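FKBP-type peptidyl-prolyl cis-trans isomerase FkpA (Escherichia coli, PDB 1Q6H) catalyses the cis-trans isomerization of proline imidic peptide bonds and acts as a folding chaperone in the periplasm of Escherichia coli. Local coordinates at residues S119-V124 against W177-K182. Sequence-based numbering, arbitrary orientation.
Sequences SSTGLV and WTEGLK
Leu-123 and Gly-180 mark the closest approach of the two backbones, CA to CA 7.5 Å, where a type I turn from Ser-119 to Gly-122 faces the short helix carrying Glu-179. Glu-179 bridges the gap: its CG lies anti to the backbone N (chi1 176°) and the chain runs on extended, bringing the carboxylate to two turn hydroxyls. Ser-119 OG donates to Glu-179 OE2 at 2.6 Å, meeting it on the syn side, 16° out of the carboxylate plane. Thr-121 OG1 gives its proton to the syn lone pair of Glu-179 OE1 at 2.7 Å. Within this contact each carboxylate oxygen takes one bond, a pairing that should restrain the group's rotation. Both hydroxyls also accept from a backbone N two residues on, Ser-119 OG from Thr-121 N and Thr-121 OG1 from Leu-123 N, making two successive ST turns, consistent with hydroxyls held ready for the carboxylate. Leu-123 adds van der Waals contact, its CD2 lying against the carboxylate carbon CD of Glu-179 and 3.7 Å from Gly-180 CA. The contact ties the hairpin loop between strands 116-118 and 124-127 to helix 175-180 within the FKBP fold; Leu-123 also packs on Ile-194 of strand 189-194, which Trp-177 touches from the helix.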
loop_
_atom_site.group_PDB
_atom_site.type_symbol
_atom_site.label_atom_id
_atom_site.label_comp_id
_atom_site.label_asym_id
_atom_site.label_seq_id
_atom_site.Cartn_x
_atom_site.Cartn_y
_atom_site.Cartn_z
ATOM N N SER A 119 -32.186 -33.838 -6.134
ATOM C CA SER A 119 -31.515 -35.021 -5.577
ATOM C C SER A 119 -31.576 -35.028 -4.066
ATOM O O SER A 119 -31.990 -34.059 -3.453
ATOM C CB SER A 119 -30.052 -35.044 -5.981
ATOM O OG SER A 119 -29.343 -34.119 -5.197
ATOM N N SER A 120 -31.112 -36.117 -3.474
ATOM C CA SER A 120 -31.002 -36.238 -2.035
ATOM C C SER A 120 -30.203 -35.133 -1.353
ATOM O O SER A 120 -30.429 -34.866 -0.187
ATOM C CB SER A 120 -30.357 -37.578 -1.683
ATOM O OG SER A 120 -29.119 -37.690 -2.331
ATOM N N THR A 121 -29.269 -34.523 -2.073
ATOM C CA THR A 121 -28.388 -33.521 -1.522
ATOM C C THR A 121 -28.952 -32.147 -1.677
ATOM O O THR A 121 -28.393 -31.185 -1.150
ATOM C CB THR A 121 -27.047 -33.523 -2.270
ATOM O OG1 THR A 121 -27.287 -33.117 -3.627
ATOM C CG2 THR A 121 -26.453 -34.934 -2.381
ATOM N N GLY A 122 -29.988 -32.025 -2.487
ATOM C CA GLY A 122 -30.579 -30.726 -2.732
ATOM C C GLY A 122 -30.170 -30.100 -4.060
ATOM O O GLY A 122 -30.635 -29.018 -4.413
ATOM N N LEU A 123 -29.296 -30.770 -4.788
ATOM C CA LEU A 123 -28.988 -30.351 -6.130
ATOM C C LEU A 123 -30.286 -30.419 -6.949
ATOM O O LEU A 123 -31.051 -31.408 -6.859
ATOM C CB LEU A 123 -27.984 -31.313 -6.744
ATOM C CG LEU A 123 -27.694 -31.115 -8.234
ATOM C CD1 LEU A 123 -26.930 -29.824 -8.496
ATOM C CD2 LEU A 123 -26.889 -32.279 -8.733
ATOM N N VAL A 124 -30.551 -29.389 -7.747
ATOM C CA VAL A 124 -31.690 -29.420 -8.633
ATOM C C VAL A 124 -31.175 -29.544 -10.069
ATOM O O VAL A 124 -30.212 -28.866 -10.474
ATOM C CB VAL A 124 -32.552 -28.174 -8.445
ATOM C CG1 VAL A 124 -33.748 -28.160 -9.383
ATOM C CG2 VAL A 124 -32.967 -28.044 -6.986
ATOM N N TRP A 177 -21.080 -30.157 -9.291
ATOM C CA TRP A 177 -20.650 -30.622 -10.575
ATOM C C TRP A 177 -20.359 -32.106 -10.470
ATOM O O TRP A 177 -20.761 -32.876 -11.333
ATOM C CB TRP A 177 -19.414 -29.863 -11.083
ATOM C CG TRP A 177 -19.720 -28.710 -11.941
ATOM C CD1 TRP A 177 -20.061 -27.467 -11.538
ATOM C CD2 TRP A 177 -19.694 -28.671 -13.362
ATOM N NE1 TRP A 177 -20.259 -26.646 -12.624
ATOM C CE2 TRP A 177 -20.020 -27.363 -13.757
ATOM C CE3 TRP A 177 -19.459 -29.621 -14.346
ATOM C CZ2 TRP A 177 -20.105 -26.981 -15.086
ATOM C CZ3 TRP A 177 -19.532 -29.246 -15.660
ATOM C CH2 TRP A 177 -19.854 -27.933 -16.023
ATOM N N THR A 178 -19.615 -32.482 -9.442
ATOM C CA THR A 178 -19.277 -33.876 -9.216
ATOM C C THR A 178 -20.506 -34.785 -9.235
ATOM O O THR A 178 -20.513 -35.810 -9.895
ATOM C CB THR A 178 -18.580 -34.023 -7.875
ATOM O OG1 THR A 178 -17.371 -33.250 -7.864
ATOM C CG2 THR A 178 -18.137 -35.478 -7.665
ATOM N N GLU A 179 -21.528 -34.405 -8.485
ATOM C CA GLU A 179 -22.777 -35.145 -8.456
ATOM C C GLU A 179 -23.572 -34.994 -9.741
ATOM O O GLU A 179 -24.061 -35.976 -10.291
ATOM C CB GLU A 179 -23.641 -34.605 -7.321
ATOM C CG GLU A 179 -25.027 -35.206 -7.225
ATOM C CD GLU A 179 -25.862 -34.551 -6.134
ATOM O OE1 GLU A 179 -25.352 -33.649 -5.361
ATOM O OE2 GLU A 179 -27.039 -34.949 -6.042
ATOM N N GLY A 180 -23.750 -33.761 -10.175
ATOM C CA GLY A 180 -24.595 -33.466 -11.318
ATOM C C GLY A 180 -24.258 -34.222 -12.582
ATOM O O GLY A 180 -25.144 -34.776 -13.236
ATOM N N LEU A 181 -22.976 -34.268 -12.935
ATOM C CA LEU A 181 -22.576 -34.870 -14.206
ATOM C C LEU A 181 -22.775 -36.371 -14.199
ATOM O O LEU A 181 -22.904 -36.999 -15.247
ATOM C CB LEU A 181 -21.129 -34.507 -14.556
ATOM C CG LEU A 181 -20.846 -33.036 -14.815
ATOM C CD1 LEU A 181 -19.339 -32.854 -15.162
ATOM C CD2 LEU A 181 -21.722 -32.510 -15.956
ATOM N N LYS A 182 -22.897 -36.961 -13.026
ATOM C CA LYS A 182 -23.165 -38.404 -12.984
ATOM C C LYS A 182 -24.576 -38.766 -13.491
ATOM O O LYS A 182 -24.906 -39.955 -13.650
ATOM C CB LYS A 182 -22.971 -38.929 -11.559
ATOM C CG LYS A 182 -21.542 -38.868 -11.088
ATOM C CD LYS A 182 -21.360 -39.299 -9.663
ATOM C CE LYS A 182 -19.868 -39.133 -9.247
ATOM N NZ LYS A 182 -19.634 -39.279 -7.839
#